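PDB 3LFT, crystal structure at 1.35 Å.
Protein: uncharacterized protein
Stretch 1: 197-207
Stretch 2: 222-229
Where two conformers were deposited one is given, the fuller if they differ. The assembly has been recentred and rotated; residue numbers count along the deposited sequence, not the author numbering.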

# COMPACT_ATOMS: atom_id res chain seq x y z
N THR A 197 0.28 -3.79 7.82
CA THR A 197 -0.02 -4.68 8.96
C THR A 197 -1.24 -5.54 8.65
O THR A 197 -1.18 -6.78 8.74
CB THR A 197 -0.23 -3.85 10.27
OG1 THR A 197 0.94 -3.04 10.50
CG2 THR A 197 -0.48 -4.75 11.49
N ILE A 198 -2.33 -4.90 8.24
CA ILE A 198 -3.55 -5.66 7.97
C ILE A 198 -3.33 -6.50 6.71
O ILE A 198 -3.79 -7.64 6.64
CB ILE A 198 -4.79 -4.76 7.85
CG1 ILE A 198 -4.92 -3.85 9.08
CG2 ILE A 198 -6.07 -5.59 7.66
CD1 ILE A 198 -5.00 -4.55 10.45
N ALA A 199 -2.61 -5.97 5.72
CA ALA A 199 -2.40 -6.79 4.51
C ALA A 199 -1.62 -8.07 4.82
O ALA A 199 -1.89 -9.13 4.25
CB ALA A 199 -1.70 -6.00 3.41
N SER A 200 -0.66 -7.96 5.73
CA SER A 200 0.14 -9.11 6.12
C SER A 200 -0.66 -10.13 6.94
O SER A 200 -0.29 -11.30 6.98
CB SER A 200 1.40 -8.66 6.86
OG SER A 200 1.09 -8.28 8.19
N GLY A 201 -1.73 -9.68 7.59
CA GLY A 201 -2.57 -10.57 8.38
C GLY A 201 -3.98 -10.70 7.83
O GLY A 201 -4.89 -11.05 8.59
N PHE A 202 -4.16 -10.45 6.54
CA PHE A 202 -5.53 -10.36 6.03
C PHE A 202 -6.36 -11.65 6.12
O PHE A 202 -7.56 -11.59 6.39
CB PHE A 202 -5.61 -9.73 4.64
CG PHE A 202 -7.01 -9.40 4.24
CD1 PHE A 202 -7.70 -8.36 4.86
CD2 PHE A 202 -7.68 -10.18 3.29
CE1 PHE A 202 -9.02 -8.09 4.55
CE2 PHE A 202 -9.01 -9.89 2.97
CZ PHE A 202 -9.66 -8.85 3.60
N PRO A 203 -5.75 -12.83 5.91
CA PRO A 203 -6.56 -14.04 6.10
C PRO A 203 -7.16 -14.16 7.50
O PRO A 203 -8.22 -14.77 7.66
CB PRO A 203 -5.58 -15.17 5.78
CG PRO A 203 -4.68 -14.53 4.73
CD PRO A 203 -4.46 -13.13 5.24
N THR A 204 -6.54 -13.53 8.50
CA THR A 204 -7.08 -13.52 9.87
C THR A 204 -8.35 -12.67 9.95
O THR A 204 -9.30 -13.02 10.66
CB THR A 204 -6.05 -13.00 10.87
OG1 THR A 204 -4.91 -13.85 10.82
CG2 THR A 204 -6.60 -12.95 12.29
N VAL A 205 -8.38 -11.57 9.19
CA VAL A 205 -9.60 -10.76 9.11
C VAL A 205 -10.73 -11.60 8.52
O VAL A 205 -11.84 -11.63 9.06
CB VAL A 205 -9.39 -9.50 8.25
CG1 VAL A 205 -10.67 -8.68 8.18
CG2 VAL A 205 -8.23 -8.63 8.78
N VAL A 206 -10.44 -12.30 7.42
CA VAL A 206 -11.45 -13.08 6.71
C VAL A 206 -11.98 -14.22 7.58
O VAL A 206 -13.19 -14.45 7.66
CB VAL A 206 -10.90 -13.62 5.37
CG1 VAL A 206 -11.94 -14.49 4.65
CG2 VAL A 206 -10.47 -12.49 4.48
N SER A 207 -11.07 -14.92 8.27
CA SER A 207 -11.49 -16.05 9.10
C SER A 207 -12.27 -15.57 10.31
O SER A 207 -13.29 -16.18 10.68
CB SER A 207 -10.30 -16.92 9.50
OG SER A 207 -9.35 -16.19 10.24
N ALA A 222 -5.02 -8.08 -3.73
CA ALA A 222 -4.60 -9.27 -3.03
C ALA A 222 -5.48 -9.61 -1.82
O ALA A 222 -5.59 -10.77 -1.47
CB ALA A 222 -3.15 -9.14 -2.61
N MSE A 223 -6.06 -8.58 -1.20
CA MSE A 223 -7.00 -8.80 -0.10
C MSE A 223 -8.39 -9.17 -0.62
O MSE A 223 -9.01 -10.10 -0.13
CB MSE A 223 -7.07 -7.58 0.81
CG MSE A 223 -5.76 -7.37 1.62
SE MSE A 223 -5.90 -6.02 3.02
CE MSE A 223 -5.32 -4.42 2.09
N VAL A 224 -8.87 -8.46 -1.65
CA VAL A 224 -10.15 -8.80 -2.23
C VAL A 224 -10.13 -10.24 -2.73
O VAL A 224 -11.12 -10.96 -2.56
CB VAL A 224 -10.57 -7.81 -3.35
CG1 VAL A 224 -11.85 -8.28 -4.07
CG2 VAL A 224 -10.81 -6.41 -2.76
N GLU A 225 -9.02 -10.68 -3.30
CA GLU A 225 -9.02 -12.01 -3.90
C GLU A 225 -9.10 -13.17 -2.91
O GLU A 225 -9.44 -14.27 -3.33
CB GLU A 225 -7.92 -12.17 -4.93
CG GLU A 225 -6.52 -12.14 -4.45
CD GLU A 225 -5.53 -12.08 -5.63
OE1 GLU A 225 -4.34 -11.79 -5.41
OE2 GLU A 225 -5.94 -12.33 -6.79
N VAL A 226 -8.80 -12.92 -1.63
CA VAL A 226 -8.88 -13.98 -0.62
C VAL A 226 -10.05 -13.81 0.36
O VAL A 226 -10.07 -14.42 1.42
CB VAL A 226 -7.54 -14.23 0.14
CG1 VAL A 226 -6.41 -14.51 -0.84
CG2 VAL A 226 -7.19 -13.03 1.04
N GLY A 227 -11.03 -12.99 0.01
CA GLY A 227 -12.27 -12.97 0.79
C GLY A 227 -12.87 -11.59 1.00
O GLY A 227 -13.95 -11.47 1.60
N GLY A 228 -12.22 -10.54 0.53
CA GLY A 228 -12.86 -9.23 0.56
C GLY A 228 -13.94 -9.14 -0.50
O GLY A 228 -13.94 -9.92 -1.47
N LEU A 229 -14.87 -8.20 -0.33
CA LEU A 229 -15.95 -8.00 -1.27
C LEU A 229 -15.49 -7.22 -2.50
O LEU A 229 -15.70 -7.66 -3.63
CB LEU A 229 -17.11 -7.30 -0.58
CG LEU A 229 -18.23 -6.80 -1.52
CD1 LEU A 229 -18.89 -7.96 -2.25
CD2 LEU A 229 -19.26 -5.97 -0.76

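Two segments can pack closely without a single hydrogen bond between them when their side chains fit together. Residues 197-207 and 222-229 illustrate the principle, burying 326 Å² with no hydrogen bond across the contact. Stretch 2 comes in on a helix carrying Met 223 and gives way to a turn; the backbones approach at two points, the first where Phe 202 CA and Met 223 CA lie 6.5 Å apart.

Stretch 1 opens as the end of a helix. Ala 199 makes the first substantial contact: selenomethionine Met 223 comes near it, with SE 3.9 Å from Ala 199 CA and CE 4.2 Å from Ala 199 CB, an apolar contact. Ser 200, whose CA-to-CB bond points away from stretch 2, donates from OG to Thr 197 O at 2.8 Å. Gly 201 then leaves helical geometry before the chain coils again.

Phe 202 is the centrepiece. Its CA-to-CB bond points toward stretch 2, and Met 223 lies over one face of the ring. Met 223 CB sits 3.7 Å from the centroid of the Phe 202 ring atoms, close to the ring normal, a CH-pi contact; SE approaches more obliquely, 3.5 Å from Phe 202 CD1, placing a polarizable atom against the pi cloud. At the ring edge, Val 226 CG2 packs 3.7 Å from Phe 202 CD2. The ring also brings CE2 to 3.1 Å from Met 223 O, a carbonyl that accepts from Val 226 N within its own stretch.

One helical turn later, Val 206 again points toward stretch 2, meeting the type I turn from Val 224 to Gly 227. Its CG2 lies 3.6 Å from Val 226 O and 4.1 Å from Gly 227 CA. Glycine suits this site twice over: a CB would fall 2.6 Å from Val 206 CG1, and at these backbone angles, with phi at 141°, it would jam against the preceding carbonyl. Here the backbones close to 6.0 Å between Val 206 CA and Gly 227 CA.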